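Local coordinates for protein intramolecular trans-sialidase (Macrobdella decora, PDB 3SLI) that is a sialidase that probably cleaves sialylated glycans by intramolecular trans-sialylation, giving 2,7-anhydro-Neu5Ac, at residues F110-A114 / L126-G130; G50-S56 / F69-N75; L41-S47 / F168-D174. All coordinates share one frame; numbering follows the deposited sequence.

Contact 1: residues F110-A114 / L126-G130; sequences FNTVA and LFANG
Thr-112 and Asn-129 meet near the open end of the antiparallel beta hairpin formed by strands 107-118 and 123-128. They are joined by two bonds. Asn-129 N donates to Thr-112 O at 2.9 Å. Thr-112 N donates to the side-chain oxygen Asn-129 OD1 at 3.0 Å, nearly straight at 170° and tilted only slightly from the amide plane. With chi1 -59°, CG of Asn-129 lies anti to its carbonyl carbon and the amide turns back to Thr-112. The side chain thus replaces a backbone carbonyl just where strand 123-128 ends. Thr-194 OG1 also bonds to Asn-129 OD1 and to Thr-112 OG1, so the amide oxygen is gripped twice. Further in, Ala-114 and Phe-127 form a hydrogen-bonded pair. Ala-114 N reaches Phe-127 O at 3.0 Å, and Phe-127 N returns a bond to Ala-114 O at 2.9 Å. Ala-114 O also sits at the edge of the Phe-127 ring, 3.7 Å from Phe-127 CD1. Between the two pairs, Val-113 CG1 touches Ala-128 CB at 4.0 Å. Helix 184-191 packs on Ala-114 and Phe-127. The ladder is typical of an antiparallel hairpin in the lectin-like, concanavalin-clan domain.

Contact 2: residues G50-S56 / F69-N75; sequences GIQSLFS and FHIYITN
Leu-54 and Ile-73 form the tight part of this hairpin contact between strands 51-58 and 67-74. Their side chains cross at about a right angle. Leu-54 CD2 meets Ile-73 CG2 at 3.8 Å, and Leu-54 CD1 meets Ile-73 CG1. Ile-73 CD1 lies along the Gln-52 side chain, near CB and CD. Leu-41 and Tyr-43 of strand 37-45 also touch Leu-54, so this face is buried between two sheets. Further along it, Phe-55 CD2 and Phe-69 CE2 approach edge to edge at 4.2 Å. Leu-54 and Phe-55 form a classic beta bulge opposite Ile-71. Ile-71 O takes a short bond from Leu-54 N (2.7 Å) and a weak one from Phe-55 N (3.5 Å).

The Gly-50 and Asn-75 end is the solvent side. Ile-51, Tyr-72 and Thr-74 are partly exposed there, though their carbons still touch. Ile-51 CD1 lies beside Thr-74 CG2 at 3.7 Å, the two side chains pointing the same way. With chi1 69° the Tyr-72 ring swings over its own backbone, and Ile-51 CG2 meets Tyr-72 CD1 obliquely at 3.8 Å. Asn-75 N closes this end on Gly-50 O at 3.1 Å. The face of Gln-52, Ile-71 and Ile-73 is mostly carbon, and the buried Gln-52 amide is satisfied by Ser-45 and Ser-47.

Contact 3: residues L41-S47 / F168-D174; sequences LSYKSTS and FGGTIGD
Tyr-43 and Ile-172 face each other as a non-hydrogen-bonded pair of antiparallel strands 37-45 and 170-178. Ile-172 can be followed outward. Its CB carries two branches. Ile-172 CG2, anti to the backbone N, turns to the neighbouring strand and comes 3.9 Å from Ser-42 O. CG1 takes the position anti to the carbonyl carbon (chi1 -63°) and leads to CD1. The terminal methyl Ile-172 CD1 touches two residues, 4.0 Å from Tyr-43 CB and 4.1 Å from Leu-41 CD1. Ile-14 of strand 5-14 also touches the side chain.

The Tyr-43 ring leads away from Ile-172, but Tyr-43 CD2 meets Phe-168 CE1 at 3.9 Å. Phe-168 CE1 also reaches CA and CB of Ser-45, and Phe-168 CZ lies 3.5 Å from Lys-44 O. Leu-54 of strand 51-58 touches both aromatic residues, which places this side of the pair in the core between the two facing sheets of the beta sandwich.

Beyond Ile-172, toward Leu-41, the ladder has a classic beta bulge. Gly-173 and Asp-174 both face Ser-42. Ser-42 N donates to Asp-174 O at 2.8 Å, while Ser-42 O receives weak bonds from Gly-173 N and Asp-174 N. The Asp-174 carboxylate has partners of its own, a salt bridge to Lys-176 and a hydrogen bond from Asn-10. Regular pairing resumes at Lys-44 and Thr-171, whose backbone N and O atoms bond in both directions. Beyond them Gly-170 CA packs 3.3 Å from Lys-44 O. Thr-46 N then bonds to Gly-169 O at 2.8 Å.

Overall arrangement
From the N terminus, the chain first enters 41-47, whose partner, 168-174, comes much later. Contact 3 therefore closes a loop of 120 residues. Inside that loop, contact 2 closes a hairpin between 50-56 and 69-75. Contact 1 then closes a second hairpin between 110-114 and 126-130. The two hairpins follow in series and do not cross. Contacts 1 and 3 share a sheet, because strand 37-45 also pairs with strand 107-118 through Leu-41 and Val-113. Contact 2 belongs to the other sheet. Leu-54 bridges the sheets by packing on Val-113, and Gln-52 bonds to Ser-45 and Ser-47. These cross-sheet contacts join the two layers of the N-terminal domain.

Contact 1: residues F110-A114 / L126-G130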
loop_
_atom_site.group_PDB
_atom_site.type_symbol
_atom_site.label_atom_id
_atom_site.label_comp_id
_atom_site.label_asym_id
_atom_site.label_seq_id
_atom_site.Cartn_x
_atom_site.Cartn_y
_atom_site.Cartn_z
ATOM N N PHE A 110 -15.636 1.179 -18.678
ATOM C CA PHE A 110 -16.719 0.377 -18.122
ATOM C C PHE A 110 -16.255 -0.508 -16.976
ATOM O O PHE A 110 -15.137 -1.029 -16.986
ATOM C CB PHE A 110 -17.337 -0.525 -19.200
ATOM C CG PHE A 110 -18.309 0.176 -20.102
ATOM C CD1 PHE A 110 -17.862 0.918 -21.192
ATOM C CD2 PHE A 110 -19.678 0.090 -19.864
ATOM C CE1 PHE A 110 -18.770 1.571 -22.035
ATOM C CE2 PHE A 110 -20.593 0.735 -20.694
ATOM C CZ PHE A 110 -20.140 1.479 -21.783
ATOM N N ASN A 111 -17.112 -0.662 -15.980
ATOM C CA ASN A 111 -16.828 -1.534 -14.854
ATOM C C ASN A 111 -17.980 -2.530 -14.891
ATOM O O ASN A 111 -19.068 -2.204 -15.383
ATOM C CB ASN A 111 -16.837 -0.769 -13.521
ATOM C CG ASN A 111 -15.684 0.229 -13.403
ATOM O OD1 ASN A 111 -15.746 1.333 -13.945
ATOM N ND2 ASN A 111 -14.646 -0.149 -12.673
ATOM N N THR A 112 -17.736 -3.746 -14.429
ATOM C CA THR A 112 -18.771 -4.767 -14.417
ATOM C C THR A 112 -18.950 -5.203 -12.973
ATOM O O THR A 112 -17.998 -5.641 -12.317
ATOM C CB THR A 112 -18.387 -5.961 -15.319
ATOM O OG1 THR A 112 -17.896 -5.467 -16.576
ATOM C CG2 THR A 112 -19.612 -6.850 -15.578
ATOM N N VAL A 113 -20.177 -5.071 -12.476
ATOM C CA VAL A 113 -20.486 -5.411 -11.091
ATOM C C VAL A 113 -21.644 -6.408 -10.969
ATOM O O VAL A 113 -22.399 -6.614 -11.927
ATOM C CB VAL A 113 -20.813 -4.118 -10.283
ATOM C CG1 VAL A 113 -19.720 -3.092 -10.504
ATOM C CG2 VAL A 113 -22.167 -3.535 -10.701
ATOM N N ALA A 114 -21.779 -7.005 -9.788
ATOM C CA ALA A 114 -22.838 -7.972 -9.534
ATOM C C ALA A 114 -23.186 -8.080 -8.064
ATOM O O ALA A 114 -22.324 -7.971 -7.190
ATOM C CB ALA A 114 -22.444 -9.359 -10.058
ATOM N N LEU A 126 -21.178 -9.049 -3.054
ATOM C CA LEU A 126 -20.910 -8.034 -4.072
ATOM C C LEU A 126 -19.636 -8.379 -4.824
ATOM O O LEU A 126 -18.640 -8.775 -4.210
ATOM C CB LEU A 126 -20.744 -6.648 -3.437
ATOM C CG LEU A 126 -21.935 -5.703 -3.286
ATOM C CD1 LEU A 126 -21.477 -4.469 -2.514
ATOM C CD2 LEU A 126 -22.492 -5.304 -4.643
ATOM N N PHE A 127 -19.658 -8.172 -6.139
ATOM C CA PHE A 127 -18.521 -8.472 -7.000
ATOM C C PHE A 127 -18.289 -7.294 -7.923
ATOM O O PHE A 127 -19.225 -6.563 -8.267
ATOM C CB PHE A 127 -18.814 -9.687 -7.907
ATOM C CG PHE A 127 -19.165 -10.951 -7.173
ATOM C CD1 PHE A 127 -20.452 -11.149 -6.655
ATOM C CD2 PHE A 127 -18.217 -11.955 -7.008
ATOM C CE1 PHE A 127 -20.785 -12.328 -5.984
ATOM C CE2 PHE A 127 -18.536 -13.140 -6.339
ATOM C CZ PHE A 127 -19.831 -13.325 -5.824
ATOM N N ALA A 128 -17.050 -7.144 -8.373
ATOM C CA ALA A 128 -16.707 -6.097 -9.326
ATOM C C ALA A 128 -15.394 -6.443 -9.995
ATOM O O ALA A 128 -14.467 -6.938 -9.349
ATOM C CB ALA A 128 -16.615 -4.737 -8.656
ATOM N N ASN A 129 -15.374 -6.279 -11.309
ATOM C CA ASN A 129 -14.194 -6.512 -12.128
ATOM C C ASN A 129 -13.413 -7.789 -11.829
ATOM O O ASN A 129 -12.175 -7.786 -11.751
ATOM C CB ASN A 129 -13.287 -5.278 -12.077
ATOM C CG ASN A 129 -13.988 -4.013 -12.570
ATOM O OD1 ASN A 129 -14.933 -4.069 -13.362
ATOM N ND2 ASN A 129 -13.545 -2.864 -12.076
ATOM N N GLY A 130 -14.150 -8.879 -11.640
ATOM C CA GLY A 130 -13.544 -10.173 -11.393
ATOM C C GLY A 130 -13.199 -10.546 -9.971
ATOM O O GLY A 130 -12.523 -11.554 -9.762
#

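Contact 2: residues G50-S56 / F69-N75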
loop_
_atom_site.group_PDB
_atom_site.type_symbol
_atom_site.label_atom_id
_atom_site.label_comp_id
_atom_site.label_asym_id
_atom_site.label_seq_id
_atom_site.Cartn_x
_atom_site.Cartn_y
_atom_site.Cartn_z
ATOM N N GLY A 50 -21.739 12.511 -5.923
ATOM C CA GLY A 50 -21.262 11.701 -4.814
ATOM C C GLY A 50 -21.722 10.254 -4.788
ATOM O O GLY A 50 -20.895 9.344 -4.765
ATOM N N ILE A 51 -23.035 10.039 -4.755
ATOM C CA ILE A 51 -23.609 8.687 -4.723
ATOM C C ILE A 51 -24.433 8.527 -5.994
ATOM O O ILE A 51 -25.269 9.392 -6.313
ATOM C CB ILE A 51 -24.555 8.487 -3.508
ATOM C CG1 ILE A 51 -23.858 8.887 -2.200
ATOM C CG2 ILE A 51 -25.034 7.036 -3.442
ATOM C CD1 ILE A 51 -22.692 8.006 -1.817
ATOM N N GLN A 52 -24.213 7.418 -6.701
ATOM C CA GLN A 52 -24.900 7.146 -7.958
ATOM C C GLN A 52 -25.493 5.728 -8.024
ATOM O O GLN A 52 -24.753 4.737 -8.108
ATOM C CB GLN A 52 -23.934 7.356 -9.130
ATOM C CG GLN A 52 -23.336 8.757 -9.200
ATOM C CD GLN A 52 -22.338 8.927 -10.325
ATOM O OE1 GLN A 52 -22.566 8.488 -11.457
ATOM N NE2 GLN A 52 -21.224 9.588 -10.028
ATOM N N SER A 53 -26.823 5.638 -7.928
ATOM C CA SER A 53 -27.524 4.356 -8.012
ATOM C C SER A 53 -27.428 3.862 -9.448
ATOM O O SER A 53 -27.646 4.624 -10.395
ATOM C CB SER A 53 -29.018 4.507 -7.681
ATOM O OG SER A 53 -29.246 4.824 -6.325
ATOM N N LEU A 54 -27.085 2.589 -9.598
ATOM C CA LEU A 54 -26.987 1.946 -10.902
ATOM C C LEU A 54 -28.345 1.313 -11.246
ATOM O O LEU A 54 -28.865 1.471 -12.353
ATOM C CB LEU A 54 -25.928 0.848 -10.830
ATOM C CG LEU A 54 -24.509 1.113 -11.320
ATOM C CD1 LEU A 54 -24.203 2.588 -11.409
ATOM C CD2 LEU A 54 -23.538 0.371 -10.437
ATOM N N PHE A 55 -28.929 0.652 -10.249
ATOM C CA PHE A 55 -30.204 -0.050 -10.390
ATOM C C PHE A 55 -30.932 -0.002 -9.053
ATOM O O PHE A 55 -30.306 -0.181 -8.005
ATOM C CB PHE A 55 -29.912 -1.511 -10.767
ATOM C CG PHE A 55 -31.117 -2.419 -10.730
ATOM C CD1 PHE A 55 -31.987 -2.489 -11.818
ATOM C CD2 PHE A 55 -31.367 -3.221 -9.615
ATOM C CE1 PHE A 55 -33.094 -3.351 -11.799
ATOM C CE2 PHE A 55 -32.472 -4.087 -9.585
ATOM C CZ PHE A 55 -33.332 -4.148 -10.682
ATOM N N SER A 56 -32.246 0.222 -9.091
ATOM C CA SER A 56 -33.055 0.274 -7.872
ATOM C C SER A 56 -34.492 -0.195 -8.101
ATOM O O SER A 56 -35.017 -0.135 -9.216
ATOM C CB SER A 56 -33.100 1.695 -7.296
ATOM O OG SER A 56 -33.756 2.584 -8.181
ATOM N N PHE A 69 -34.480 -0.716 -2.579
ATOM C CA PHE A 69 -33.275 -1.513 -2.699
ATOM C C PHE A 69 -32.511 -0.882 -3.853
ATOM O O PHE A 69 -33.111 -0.527 -4.868
ATOM C CB PHE A 69 -33.572 -2.975 -3.059
ATOM C CG PHE A 69 -32.387 -3.692 -3.671
ATOM C CD1 PHE A 69 -31.340 -4.147 -2.870
ATOM C CD2 PHE A 69 -32.287 -3.846 -5.059
ATOM C CE1 PHE A 69 -30.212 -4.738 -3.437
ATOM C CE2 PHE A 69 -31.163 -4.434 -5.636
ATOM C CZ PHE A 69 -30.124 -4.880 -4.824
ATOM N N HIS A 70 -31.203 -0.710 -3.697
ATOM C CA HIS A 70 -30.403 -0.150 -4.779
ATOM C C HIS A 70 -28.941 -0.576 -4.709
ATOM O O HIS A 70 -28.436 -0.929 -3.631
ATOM C CB HIS A 70 -30.546 1.390 -4.864
ATOM C CG HIS A 70 -29.641 2.169 -3.945
ATOM N ND1 HIS A 70 -29.672 2.050 -2.573
ATOM C CD2 HIS A 70 -28.733 3.140 -4.216
ATOM C CE1 HIS A 70 -28.828 2.918 -2.036
ATOM N NE2 HIS A 70 -28.248 3.591 -3.012
ATOM N N ILE A 71 -28.324 -0.674 -5.883
ATOM C CA ILE A 71 -26.906 -1.006 -6.013
ATOM C C ILE A 71 -26.348 0.334 -6.481
ATOM O O ILE A 71 -26.853 0.892 -7.451
ATOM C CB ILE A 71 -26.650 -2.054 -7.126
ATOM C CG1 ILE A 71 -27.400 -3.354 -6.827
ATOM C CG2 ILE A 71 -25.140 -2.325 -7.270
ATOM C CD1 ILE A 71 -27.319 -4.374 -7.957
ATOM N N TYR A 72 -25.310 0.838 -5.817
ATOM C CA TYR A 72 -24.750 2.144 -6.172
ATOM C C TYR A 72 -23.224 2.155 -6.193
ATOM O O TYR A 72 -22.579 1.234 -5.687
ATOM C CB TYR A 72 -25.232 3.214 -5.161
ATOM C CG TYR A 72 -24.649 3.044 -3.762
ATOM C CD1 TYR A 72 -23.388 3.561 -3.440
ATOM C CD2 TYR A 72 -25.307 2.282 -2.797
ATOM C CE1 TYR A 72 -22.795 3.308 -2.212
ATOM C CE2 TYR A 72 -24.721 2.026 -1.554
ATOM C CZ TYR A 72 -23.460 2.539 -1.273
ATOM O OH TYR A 72 -22.858 2.262 -0.068
ATOM N N ILE A 73 -22.670 3.223 -6.767
ATOM C CA ILE A 73 -21.231 3.458 -6.811
ATOM C C ILE A 73 -21.032 4.903 -6.324
ATOM O O ILE A 73 -21.996 5.682 -6.266
ATOM C CB ILE A 73 -20.622 3.280 -8.240
ATOM C CG1 ILE A 73 -21.404 4.081 -9.281
ATOM C CG2 ILE A 73 -20.543 1.793 -8.598
ATOM C CD1 ILE A 73 -20.632 5.233 -9.907
ATOM N N THR A 74 -19.815 5.251 -5.914
ATOM C CA THR A 74 -19.544 6.611 -5.454
ATOM C C THR A 74 -18.462 7.217 -6.336
ATOM O O THR A 74 -17.701 6.488 -6.984
ATOM C CB THR A 74 -19.071 6.654 -3.974
ATOM O OG1 THR A 74 -17.713 6.194 -3.878
ATOM C CG2 THR A 74 -19.975 5.789 -3.088
ATOM N N ASN A 75 -18.353 8.542 -6.340
ATOM C CA ASN A 75 -17.341 9.197 -7.162
ATOM C C ASN A 75 -15.913 8.902 -6.701
ATOM O O ASN A 75 -14.954 9.236 -7.393
ATOM C CB ASN A 75 -17.597 10.709 -7.300
ATOM C CG ASN A 75 -17.503 11.482 -5.976
ATOM O OD1 ASN A 75 -17.787 12.681 -5.947
ATOM N ND2 ASN A 75 -17.116 10.822 -4.895
#

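Contact 3: residues L41-S47 / F168-D174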
loop_
_atom_site.group_PDB
_atom_site.type_symbol
_atom_site.label_atom_id
_atom_site.label_comp_id
_atom_site.label_asym_id
_atom_site.label_seq_id
_atom_site.Cartn_x
_atom_site.Cartn_y
_atom_site.Cartn_z
ATOM N N LEU A 41 -24.445 -5.953 -13.945
ATOM C CA LEU A 41 -24.478 -4.872 -14.903
ATOM C C LEU A 41 -23.131 -4.253 -15.214
ATOM O O LEU A 41 -22.206 -4.273 -14.397
ATOM C CB LEU A 41 -25.494 -3.794 -14.506
ATOM C CG LEU A 41 -25.406 -2.900 -13.271
ATOM C CD1 LEU A 41 -26.348 -1.731 -13.502
ATOM C CD2 LEU A 41 -25.802 -3.643 -12.004
ATOM N N SER A 42 -23.035 -3.771 -16.444
ATOM C CA SER A 42 -21.854 -3.121 -16.985
ATOM C C SER A 42 -22.240 -1.646 -17.091
ATOM O O SER A 42 -23.301 -1.327 -17.622
ATOM C CB SER A 42 -21.583 -3.699 -18.381
ATOM O OG SER A 42 -20.443 -3.122 -18.990
ATOM N N TYR A 43 -21.399 -0.744 -16.596
ATOM C CA TYR A 43 -21.724 0.686 -16.662
ATOM C C TYR A 43 -20.478 1.535 -16.855
ATOM O O TYR A 43 -19.366 1.091 -16.566
ATOM C CB TYR A 43 -22.410 1.147 -15.362
ATOM C CG TYR A 43 -21.431 1.317 -14.214
ATOM C CD1 TYR A 43 -21.092 0.237 -13.407
ATOM C CD2 TYR A 43 -20.767 2.540 -13.997
ATOM C CE1 TYR A 43 -20.110 0.353 -12.422
ATOM C CE2 TYR A 43 -19.779 2.663 -13.015
ATOM C CZ TYR A 43 -19.458 1.565 -12.236
ATOM O OH TYR A 43 -18.464 1.642 -11.291
ATOM N N LYS A 44 -20.698 2.778 -17.270
ATOM C CA LYS A 44 -19.642 3.768 -17.460
ATOM C C LYS A 44 -20.199 5.066 -16.875
ATOM O O LYS A 44 -21.191 5.590 -17.379
ATOM C CB LYS A 44 -19.331 3.962 -18.949
ATOM C CG LYS A 44 -18.367 5.097 -19.223
ATOM C CD LYS A 44 -17.899 5.119 -20.668
ATOM C CE LYS A 44 -19.010 5.495 -21.623
ATOM N NZ LYS A 44 -18.514 5.481 -23.036
ATOM N N SER A 45 -19.614 5.544 -15.778
ATOM C CA SER A 45 -20.079 6.783 -15.152
ATOM C C SER A 45 -19.371 8.016 -15.713
ATOM O O SER A 45 -18.142 8.057 -15.783
ATOM C CB SER A 45 -19.871 6.738 -13.637
ATOM O OG SER A 45 -20.307 7.950 -13.032
ATOM N N THR A 46 -20.154 9.011 -16.117
ATOM C CA THR A 46 -19.612 10.265 -16.643
ATOM C C THR A 46 -19.941 11.403 -15.664
ATOM O O THR A 46 -19.660 12.572 -15.924
ATOM C CB THR A 46 -20.203 10.600 -18.045
ATOM O OG1 THR A 46 -21.635 10.636 -17.977
ATOM C CG2 THR A 46 -19.777 9.562 -19.073
ATOM N N SER A 47 -20.514 11.038 -14.523
ATOM C CA SER A 47 -20.924 12.001 -13.511
ATOM C C SER A 47 -19.977 12.096 -12.333
ATOM O O SER A 47 -19.338 11.120 -11.942
ATOM C CB SER A 47 -22.319 11.641 -13.002
ATOM O OG SER A 47 -22.668 12.400 -11.851
ATOM N N PHE A 168 -27.270 9.087 -11.157
ATOM C CA PHE A 168 -26.194 8.561 -11.988
ATOM C C PHE A 168 -26.198 9.340 -13.312
ATOM O O PHE A 168 -27.213 9.922 -13.717
ATOM C CB PHE A 168 -26.434 7.061 -12.252
ATOM C CG PHE A 168 -25.551 6.459 -13.321
ATOM C CD1 PHE A 168 -24.268 5.999 -13.012
ATOM C CD2 PHE A 168 -26.029 6.287 -14.625
ATOM C CE1 PHE A 168 -23.477 5.371 -13.985
ATOM C CE2 PHE A 168 -25.249 5.660 -15.611
ATOM C CZ PHE A 168 -23.971 5.200 -15.287
ATOM N N GLY A 169 -25.049 9.352 -13.972
ATOM C CA GLY A 169 -24.912 10.012 -15.255
ATOM C C GLY A 169 -23.928 9.145 -16.014
ATOM O O GLY A 169 -22.873 8.793 -15.471
ATOM N N GLY A 170 -24.300 8.718 -17.217
ATOM C CA GLY A 170 -23.414 7.878 -18.006
ATOM C C GLY A 170 -24.152 6.855 -18.852
ATOM O O GLY A 170 -25.230 7.146 -19.377
ATOM N N THR A 171 -23.588 5.654 -18.954
ATOM C CA THR A 171 -24.174 4.575 -19.747
ATOM C C THR A 171 -24.245 3.228 -19.026
ATOM O O THR A 171 -23.285 2.803 -18.377
ATOM C CB THR A 171 -23.365 4.346 -21.056
ATOM O OG1 THR A 171 -23.368 5.541 -21.848
ATOM C CG2 THR A 171 -23.958 3.189 -21.880
ATOM N N ILE A 172 -25.402 2.577 -19.106
ATOM C CA ILE A 172 -25.552 1.243 -18.540
ATOM C C ILE A 172 -25.323 0.372 -19.785
ATOM O O ILE A 172 -26.173 0.312 -20.679
ATOM C CB ILE A 172 -26.969 0.978 -17.965
ATOM C CG1 ILE A 172 -27.275 1.932 -16.802
ATOM C CG2 ILE A 172 -27.075 -0.471 -17.485
ATOM C CD1 ILE A 172 -26.351 1.784 -15.613
ATOM N N GLY A 173 -24.130 -0.207 -19.885
ATOM C CA GLY A 173 -23.799 -1.039 -21.028
ATOM C C GLY A 173 -24.699 -2.251 -21.149
ATOM O O GLY A 173 -25.163 -2.591 -22.242
ATOM N N ASP A 174 -24.984 -2.884 -20.017
ATOM C CA ASP A 174 -25.822 -4.065 -20.010
ATOM C C ASP A 174 -26.289 -4.357 -18.596
ATOM O O ASP A 174 -25.609 -4.016 -17.628
ATOM C CB ASP A 174 -25.014 -5.264 -20.535
ATOM C CG ASP A 174 -25.893 -6.429 -20.961
ATOM O OD1 ASP A 174 -26.377 -6.419 -22.118
ATOM O OD2 ASP A 174 -26.097 -7.353 -20.143
#